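Local atomic coordinates of putative uncharacterized protein smu.1604c (Streptococcus mutans, PDB entry 3L9F), a protein that probably acts as a PadR-family transcriptional regulator, with an N-terminal winged-helix DNA-binding domain and a C-terminal helical region, and binds metal ions. Residues K86-V91 with I102-E107; S51-N56 with P98-Y103. All blocks are in the same frame, centred on the assembly; numbering follows the deposited sequence.

Overall arrangement
Both contacts lie within the PadR-like region, and both end on strand 100-105. Following the chain from the N terminus, the short strand 50-51 leads into helix 52-62; strand 67-68 and helix 74-83 come next, and strand 87-92 then turns back through a loop into strand 100-105. Contact 2 closes the longer loop, bringing residues 51-56 against 98-103. Contact 1 closes the hairpin, 86-91 with 102-107, and its first segment falls within the residues spanned by contact 2, but 102-107 runs beyond 98-103, so the loops overlap without full nesting. Strand 100-105 is thus the middle strand of a three-stranded antiparallel sheet, and Ile102 and Tyr103 serve both contacts, whose centres are about 11 Å apart.

Contact 1. Residues K86-V91 with I102-E107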
ATOM      1  N   LYS A  86      -3.129   5.782 -26.099  1.00 18.23           N
ATOM      2  CA  LYS A  86      -3.749   4.594 -25.501  1.00 16.82           C
ATOM      3  C   LYS A  86      -5.233   4.819 -25.193  1.00 17.40           C
ATOM      4  O   LYS A  86      -5.992   3.861 -25.053  1.00 13.74           O
ATOM      5  CB  LYS A  86      -3.019   4.205 -24.214  1.00 18.70           C
ATOM      6  CG  LYS A  86      -1.518   4.063 -24.371  1.00 25.17           C
ATOM      7  CD  LYS A  86      -1.181   3.014 -25.408  1.00 26.94           C
ATOM      8  CE  LYS A  86       0.331   2.869 -25.560  1.00 30.55           C
ATOM      9  NZ  LYS A  86       0.680   1.731 -26.449  1.00 34.04           N
ATOM     10  N   ILE A  87      -5.623   6.086 -25.049  1.00 16.34           N
ATOM     11  CA  ILE A  87      -7.032   6.459 -24.884  1.00 14.87           C
ATOM     12  C   ILE A  87      -7.322   7.734 -25.679  1.00 17.71           C
ATOM     13  O   ILE A  87      -6.397   8.470 -26.031  1.00 20.30           O
ATOM     14  CB  ILE A  87      -7.397   6.708 -23.402  1.00 14.81           C
ATOM     15  CG1 ILE A  87      -6.676   7.947 -22.869  1.00 15.27           C
ATOM     16  CG2 ILE A  87      -7.046   5.497 -22.548  1.00 18.00           C
ATOM     17  CD1 ILE A  87      -6.924   8.207 -21.391  1.00 18.46           C
ATOM     18  N   THR A  88      -8.597   7.975 -25.981  1.00 15.48           N
ATOM     19  CA  THR A  88      -9.002   9.253 -26.555  1.00 16.41           C
ATOM     20  C   THR A  88      -9.797  10.042 -25.523  1.00 16.96           C
ATOM     21  O   THR A  88     -10.412   9.469 -24.628  1.00 17.20           O
ATOM     22  CB  THR A  88      -9.853   9.092 -27.834  1.00 17.99           C
ATOM     23  OG1 THR A  88     -11.075   8.401 -27.527  1.00 16.91           O
ATOM     24  CG2 THR A  88      -9.088   8.329 -28.897  1.00 19.14           C
ATOM     25  N   LYS A  89      -9.767  11.359 -25.653  1.00 12.73           N
ATOM     26  CA  LYS A  89     -10.541  12.232 -24.783  1.00 12.37           C
ATOM     27  C   LYS A  89     -11.472  13.099 -25.610  1.00 16.58           C
ATOM     28  O   LYS A  89     -11.054  13.723 -26.586  1.00 15.96           O
ATOM     29  CB  LYS A  89      -9.620  13.127 -23.959  1.00 12.77           C
ATOM     30  CG  LYS A  89     -10.342  14.238 -23.201  1.00 16.60           C
ATOM     31  CD  LYS A  89      -9.330  15.121 -22.483  1.00 24.21           C
ATOM     32  CE  LYS A  89     -10.013  16.160 -21.605  1.00 23.00           C
ATOM     33  NZ  LYS A  89      -9.026  17.003 -20.858  1.00 28.38           N
ATOM     34  N   GLU A  90     -12.735  13.119 -25.209  1.00 11.86           N
ATOM     35  CA  GLU A  90     -13.757  13.901 -25.861  1.00 15.49           C
ATOM     36  C   GLU A  90     -14.250  14.914 -24.847  1.00 13.78           C
ATOM     37  O   GLU A  90     -14.525  14.557 -23.711  1.00 16.00           O
ATOM     38  CB  GLU A  90     -14.907  12.976 -26.267  1.00 17.56           C
ATOM     39  CG  GLU A  90     -16.178  13.683 -26.636  1.00 25.12           C
ATOM     40  CD  GLU A  90     -17.322  12.734 -26.946  1.00 24.10           C
ATOM     41  OE1 GLU A  90     -17.267  11.535 -26.580  1.00 20.93           O
ATOM     42  OE2 GLU A  90     -18.304  13.208 -27.541  1.00 29.86           O
ATOM     43  N   VAL A  91     -14.369  16.174 -25.245  1.00 13.38           N
ATOM     44  CA  VAL A  91     -14.905  17.181 -24.330  1.00 10.78           C
ATOM     45  C   VAL A  91     -16.349  17.487 -24.721  1.00 19.02           C
ATOM     46  O   VAL A  91     -16.608  17.976 -25.821  1.00 18.44           O
ATOM     47  CB  VAL A  91     -14.082  18.473 -24.370  1.00 13.88           C
ATOM     48  CG1 VAL A  91     -14.757  19.552 -23.536  1.00 15.25           C
ATOM     49  CG2 VAL A  91     -12.676  18.220 -23.873  1.00 15.83           C
ATOM     50  N   ILE A 102     -15.078  12.746 -21.700  1.00 10.07           N
ATOM     51  CA  ILE A 102     -15.362  11.335 -21.896  1.00 10.02           C
ATOM     52  C   ILE A 102     -14.123  10.642 -22.464  1.00 13.42           C
ATOM     53  O   ILE A 102     -13.576  11.075 -23.477  1.00 13.62           O
ATOM     54  CB  ILE A 102     -16.551  11.131 -22.867  1.00 11.21           C
ATOM     55  CG1 ILE A 102     -17.772  11.932 -22.416  1.00 15.64           C
ATOM     56  CG2 ILE A 102     -16.869   9.643 -23.031  1.00 14.18           C
ATOM     57  CD1 ILE A 102     -18.200  11.665 -21.009  1.00 17.81           C
ATOM     58  N   TYR A 103     -13.688   9.564 -21.814  1.00 11.59           N
ATOM     59  CA  TYR A 103     -12.485   8.838 -22.240  1.00 10.83           C
ATOM     60  C   TYR A 103     -12.817   7.475 -22.819  1.00 13.55           C
ATOM     61  O   TYR A 103     -13.702   6.780 -22.312  1.00 12.68           O
ATOM     62  CB  TYR A 103     -11.528   8.673 -21.055  1.00 11.01           C
ATOM     63  CG  TYR A 103     -11.125   9.991 -20.451  1.00 11.89           C
ATOM     64  CD1 TYR A 103     -10.021  10.682 -20.933  1.00 14.50           C
ATOM     65  CD2 TYR A 103     -11.854  10.558 -19.415  1.00 12.64           C
ATOM     66  CE1 TYR A 103      -9.643  11.893 -20.398  1.00 13.84           C
ATOM     67  CE2 TYR A 103     -11.480  11.776 -18.865  1.00 13.24           C
ATOM     68  CZ  TYR A 103     -10.368  12.440 -19.365  1.00 15.86           C
ATOM     69  OH  TYR A 103      -9.980  13.654 -18.835  1.00 11.54           O
ATOM     70  N   ALA A 104     -12.096   7.091 -23.871  1.00  9.58           N
ATOM     71  CA  ALA A 104     -12.324   5.809 -24.512  1.00 10.35           C
ATOM     72  C   ALA A 104     -10.993   5.129 -24.798  1.00 15.76           C
ATOM     73  O   ALA A 104     -10.056   5.764 -25.269  1.00 15.59           O
ATOM     74  CB  ALA A 104     -13.113   5.990 -25.809  1.00 13.08           C
ATOM     75  N   ILE A 105     -10.906   3.839 -24.518  1.00 13.47           N
ATOM     76  CA  ILE A 105      -9.688   3.105 -24.841  1.00 11.97           C
ATOM     77  C   ILE A 105      -9.530   3.005 -26.364  1.00 14.40           C
ATOM     78  O   ILE A 105     -10.524   2.998 -27.104  1.00 15.37           O
ATOM     79  CB  ILE A 105      -9.709   1.700 -24.205  1.00 17.85           C
ATOM     80  CG1 ILE A 105      -8.289   1.131 -24.087  1.00 13.46           C
ATOM     81  CG2 ILE A 105     -10.643   0.759 -24.977  1.00 13.84           C
ATOM     82  CD1 ILE A 105      -8.201  -0.100 -23.193  1.00 15.08           C
ATOM     83  N   THR A 106      -8.283   2.961 -26.830  1.00 14.27           N
ATOM     84  CA  THR A 106      -7.990   2.751 -28.248  1.00 15.46           C
ATOM     85  C   THR A 106      -7.480   1.331 -28.460  1.00 22.78           C
ATOM     86  O   THR A 106      -7.214   0.615 -27.501  1.00 18.35           O
ATOM     87  CB  THR A 106      -6.886   3.693 -28.741  1.00 16.45           C
ATOM     88  OG1 THR A 106      -5.652   3.343 -28.098  1.00 20.16           O
ATOM     89  CG2 THR A 106      -7.223   5.144 -28.421  1.00 15.40           C
ATOM     90  N   GLU A 107      -7.326   0.931 -29.720  1.00 20.32           N
ATOM     91  CA  GLU A 107      -6.770  -0.383 -30.025  1.00 22.44           C
ATOM     92  C   GLU A 107      -5.430  -0.603 -29.340  1.00 20.49           C
ATOM     93  O   GLU A 107      -5.206  -1.642 -28.721  1.00 24.67           O
ATOM     94  CB  GLU A 107      -6.620  -0.575 -31.538  1.00 27.38           C
ATOM     95  CG  GLU A 107      -7.925  -0.927 -32.221  1.00 30.37           C
ATOM     96  CD  GLU A 107      -8.620  -2.101 -31.554  1.00 42.82           C
ATOM     97  OE1 GLU A 107      -7.958  -3.145 -31.357  1.00 33.97           O
ATOM     98  OE2 GLU A 107      -9.823  -1.978 -31.228  1.00 41.74           O
TER
HETATM   99  O   HOH W   1     -13.034   9.678 -26.147  1.00 14.75           O
HETATM  100  O   HOH W   2      -7.459  14.535 -19.379  1.00 21.28           O
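The strand segments 87-91 and 102-105 run antiparallel, 158° between their directions, with axes as close as 4.5 Å; Thr88-Ala104 and Glu90-Ile102 are hydrogen-bonded pairs, Ile87-Ile105 and Lys89-Tyr103 non-hydrogen-bonded ones. Thr88 N to Ala104 O, at 2.7 Å, is the shortest of the backbone bonds. One more rung lies past the strand ends, where Thr106 N reaches Lys86 O at 3.0 Å from well above the carbonyl plane. The Lys89 chain follows the Tyr103 side chain along its length, extended beyond a CG anti to the backbone N (chi1 170°). Lys89 CG rests 3.7 Å from Tyr103 CE1. Farther along, Lys89 CE lies 3.7 Å from Tyr103 OH. A water in the plane of the ring lies 2.7 Å from Tyr103 OH and bonds weakly to Lys89 NZ. On the same face, the CD1 methyl of Ile87 meets Tyr103 CD1 obliquely at 4.0 Å, and Leu78 and Leu81 of helix 74-83 pack on Ile87. The other face carries Thr88, Glu90, Ile102 and Ala104; here Glu90 OE1 lies alongside Ile102 CB at 3.8 Å. The Thr106 and Thr88 CG2 methyls touch, while the Thr106 hydroxyl bonds to Gly85 O and Gly109 N, capping helix 107-118. This is the beta hairpin that forms the wing of a winged-helix domain, as expected for the PadR family.

Contact 2. Residues S51-N56 with P98-Y103; sequences SGYEIN and PNKNIY
Ile55 sends its CD1 methyl against the Tyr103 ring, crossing that side chain at about a right angle and coming within 3.7 Å of Tyr103 CD2. One turn earlier in the helix, Gly52 N meets the same ring at its edge, in the ring plane, 3.7 Å from Tyr103 CE2. This N-H is directed to Asn101 O, 2.9 Å from Gly52 N and nearly along the C=O axis, though the bond is bent at the hydrogen (146°). Ser51 CA approaches Asn101 O too, at 3.0 Å. Ser51 pairs with Ile102 at the edge of the sheet, its CB 3.6 Å from Ile102 CD1. A chi1 of 68° tucks Ser51 OG in over the start of helix 52-62, where it accepts from Glu54 N as the N-cap. Farther out, the Tyr53 phenol reaches Pro98 and Asn99, where a water in its ring plane links Tyr53 OH to Pro98 O. A second water sits over the centre of one ring face and accepts from Asn101 N at 3.2 Å. The contact therefore passes from apolar packing at Ile55, which also touches Leu78, to water-mediated bonding near Pro98; the direct Gly52-Asn101 bond between them ties the first turn of the helix to the sheet.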
ATOM      1  N   SER A  51     -16.774   8.960 -18.452  1.00  9.45           N
ATOM      2  CA  SER A  51     -16.374  10.313 -18.085  1.00 12.64           C
ATOM      3  C   SER A  51     -15.287  10.277 -17.010  1.00 11.33           C
ATOM      4  O   SER A  51     -15.139   9.290 -16.292  1.00 11.63           O
ATOM      5  CB  SER A  51     -17.562  11.087 -17.530  1.00 10.68           C
ATOM      6  OG  SER A  51     -17.964  10.549 -16.271  1.00  9.38           O
ATOM      7  N   GLY A  52     -14.545  11.368 -16.882  1.00 11.38           N
ATOM      8  CA  GLY A  52     -13.607  11.507 -15.774  1.00 10.69           C
ATOM      9  C   GLY A  52     -14.289  11.320 -14.427  1.00 15.30           C
ATOM     10  O   GLY A  52     -13.721  10.708 -13.510  1.00 11.66           O
ATOM     11  N   TYR A  53     -15.507  11.848 -14.299  1.00 10.34           N
ATOM     12  CA  TYR A  53     -16.265  11.703 -13.069  1.00 10.87           C
ATOM     13  C   TYR A  53     -16.405  10.228 -12.734  1.00  8.68           C
ATOM     14  O   TYR A  53     -16.167   9.814 -11.602  1.00 11.30           O
ATOM     15  CB  TYR A  53     -17.681  12.242 -13.219  1.00  8.08           C
ATOM     16  CG  TYR A  53     -17.829  13.719 -13.487  1.00  8.63           C
ATOM     17  CD1 TYR A  53     -17.023  14.653 -12.864  1.00  9.81           C
ATOM     18  CD2 TYR A  53     -18.843  14.177 -14.324  1.00 14.39           C
ATOM     19  CE1 TYR A  53     -17.199  16.031 -13.087  1.00 14.10           C
ATOM     20  CE2 TYR A  53     -19.027  15.532 -14.563  1.00 13.27           C
ATOM     21  CZ  TYR A  53     -18.200  16.454 -13.945  1.00 13.00           C
ATOM     22  OH  TYR A  53     -18.399  17.793 -14.184  1.00 13.78           O
ATOM     23  N   GLU A  54     -16.838   9.452 -13.725  1.00  8.64           N
ATOM     24  CA  GLU A  54     -17.116   8.037 -13.525  1.00 11.30           C
ATOM     25  C   GLU A  54     -15.837   7.242 -13.230  1.00 10.05           C
ATOM     26  O   GLU A  54     -15.824   6.339 -12.389  1.00  6.71           O
ATOM     27  CB  GLU A  54     -17.833   7.457 -14.751  1.00  8.53           C
ATOM     28  CG  GLU A  54     -18.231   6.022 -14.560  1.00 10.56           C
ATOM     29  CD  GLU A  54     -19.029   5.488 -15.719  1.00 13.57           C
ATOM     30  OE1 GLU A  54     -19.838   6.255 -16.279  1.00 13.76           O
ATOM     31  OE2 GLU A  54     -18.849   4.302 -16.060  1.00 18.19           O
ATOM     32  N   ILE A  55     -14.760   7.571 -13.930  1.00  9.06           N
ATOM     33  CA  ILE A  55     -13.489   6.891 -13.693  1.00  7.51           C
ATOM     34  C   ILE A  55     -13.039   7.157 -12.261  1.00 11.98           C
ATOM     35  O   ILE A  55     -12.617   6.254 -11.538  1.00 10.77           O
ATOM     36  CB  ILE A  55     -12.400   7.397 -14.649  1.00 10.28           C
ATOM     37  CG1 ILE A  55     -12.686   6.911 -16.072  1.00  9.17           C
ATOM     38  CG2 ILE A  55     -11.042   6.896 -14.195  1.00 14.45           C
ATOM     39  CD1 ILE A  55     -11.887   7.670 -17.127  1.00 10.07           C
ATOM     40  N   ASN A  56     -13.139   8.412 -11.849  1.00 11.52           N
ATOM     41  CA  ASN A  56     -12.749   8.774 -10.502  1.00 11.06           C
ATOM     42  C   ASN A  56     -13.621   8.065  -9.471  1.00 10.46           C
ATOM     43  O   ASN A  56     -13.127   7.607  -8.448  1.00  9.39           O
ATOM     44  CB  ASN A  56     -12.824  10.284 -10.326  1.00 10.85           C
ATOM     45  CG  ASN A  56     -12.409  10.727  -8.946  1.00 19.24           C
ATOM     46  OD1 ASN A  56     -11.230  10.678  -8.597  1.00 17.53           O
ATOM     47  ND2 ASN A  56     -13.378  11.160  -8.148  1.00 20.57           N
ATOM     48  N   PRO A  98     -20.699  22.453 -16.349  1.00 13.27           N
ATOM     49  CA  PRO A  98     -19.270  22.339 -16.627  1.00  9.43           C
ATOM     50  C   PRO A  98     -19.069  21.385 -17.799  1.00 11.27           C
ATOM     51  O   PRO A  98     -19.894  20.474 -18.024  1.00 12.01           O
ATOM     52  CB  PRO A  98     -18.703  21.694 -15.352  1.00 11.89           C
ATOM     53  CG  PRO A  98     -19.763  21.796 -14.325  1.00 13.01           C
ATOM     54  CD  PRO A  98     -21.072  21.888 -15.041  1.00 12.01           C
ATOM     55  N   ASN A  99     -18.000  21.598 -18.552  1.00 10.69           N
ATOM     56  CA  ASN A  99     -17.576  20.615 -19.536  1.00 11.68           C
ATOM     57  C   ASN A  99     -17.376  19.266 -18.865  1.00 11.59           C
ATOM     58  O   ASN A  99     -16.956  19.186 -17.697  1.00 12.97           O
ATOM     59  CB  ASN A  99     -16.268  21.050 -20.183  1.00 11.36           C
ATOM     60  CG  ASN A  99     -16.438  22.240 -21.090  1.00 13.25           C
ATOM     61  OD1 ASN A  99     -17.551  22.690 -21.345  1.00 12.14           O
ATOM     62  ND2 ASN A  99     -15.327  22.744 -21.611  1.00 15.77           N
ATOM     63  N   LYS A 100     -17.658  18.212 -19.622  1.00 12.26           N
ATOM     64  CA  LYS A 100     -17.524  16.829 -19.168  1.00 15.92           C
ATOM     65  C   LYS A 100     -16.530  16.137 -20.099  1.00 17.11           C
ATOM     66  O   LYS A 100     -16.663  16.232 -21.315  1.00 16.87           O
ATOM     67  CB  LYS A 100     -18.899  16.153 -19.263  1.00 14.72           C
ATOM     68  CG  LYS A 100     -18.954  14.714 -18.801  1.00 21.59           C
ATOM     69  CD  LYS A 100     -20.397  14.213 -18.768  1.00 20.71           C
ATOM     70  CE  LYS A 100     -21.117  14.500 -20.074  1.00 26.88           C
ATOM     71  NZ  LYS A 100     -22.548  14.107 -20.015  1.00 31.82           N
ATOM     72  N   ASN A 101     -15.535  15.452 -19.549  1.00 12.66           N
ATOM     73  CA  ASN A 101     -14.589  14.723 -20.391  1.00 15.09           C
ATOM     74  C   ASN A 101     -14.928  13.247 -20.482  1.00 11.16           C
ATOM     75  O   ASN A 101     -15.076  12.580 -19.468  1.00 12.62           O
ATOM     76  CB  ASN A 101     -13.170  14.905 -19.876  1.00 15.15           C
ATOM     77  CG  ASN A 101     -12.776  16.359 -19.808  1.00 23.38           C
ATOM     78  OD1 ASN A 101     -13.184  17.156 -20.652  1.00 21.30           O
ATOM     79  ND2 ASN A 101     -11.995  16.719 -18.796  1.00 26.07           N
ATOM     80  N   ILE A 102     -15.078  12.746 -21.700  1.00 10.07           N
ATOM     81  CA  ILE A 102     -15.362  11.335 -21.896  1.00 10.02           C
ATOM     82  C   ILE A 102     -14.123  10.642 -22.464  1.00 13.42           C
ATOM     83  O   ILE A 102     -13.576  11.075 -23.477  1.00 13.62           O
ATOM     84  CB  ILE A 102     -16.551  11.131 -22.867  1.00 11.21           C
ATOM     85  CG1 ILE A 102     -17.772  11.932 -22.416  1.00 15.64           C
ATOM     86  CG2 ILE A 102     -16.869   9.643 -23.031  1.00 14.18           C
ATOM     87  CD1 ILE A 102     -18.200  11.665 -21.009  1.00 17.81           C
ATOM     88  N   TYR A 103     -13.688   9.564 -21.814  1.00 11.59           N
ATOM     89  CA  TYR A 103     -12.485   8.838 -22.240  1.00 10.83           C
ATOM     90  C   TYR A 103     -12.817   7.475 -22.819  1.00 13.55           C
ATOM     91  O   TYR A 103     -13.702   6.780 -22.312  1.00 12.68           O
ATOM     92  CB  TYR A 103     -11.528   8.673 -21.055  1.00 11.01           C
ATOM     93  CG  TYR A 103     -11.125   9.991 -20.451  1.00 11.89           C
ATOM     94  CD1 TYR A 103     -10.021  10.682 -20.933  1.00 14.50           C
ATOM     95  CD2 TYR A 103     -11.854  10.558 -19.415  1.00 12.64           C
ATOM     96  CE1 TYR A 103      -9.643  11.893 -20.398  1.00 13.84           C
ATOM     97  CE2 TYR A 103     -11.480  11.776 -18.865  1.00 13.24           C
ATOM     98  CZ  TYR A 103     -10.368  12.440 -19.365  1.00 15.86           C
ATOM     99  OH  TYR A 103      -9.980  13.654 -18.835  1.00 11.54           O
TER
HETATM  100  O   HOH W   3     -15.620  14.414 -16.503  1.00 15.68           O
HETATM  101  O   HOH W   4     -20.315  18.354 -16.263  1.00 16.56           O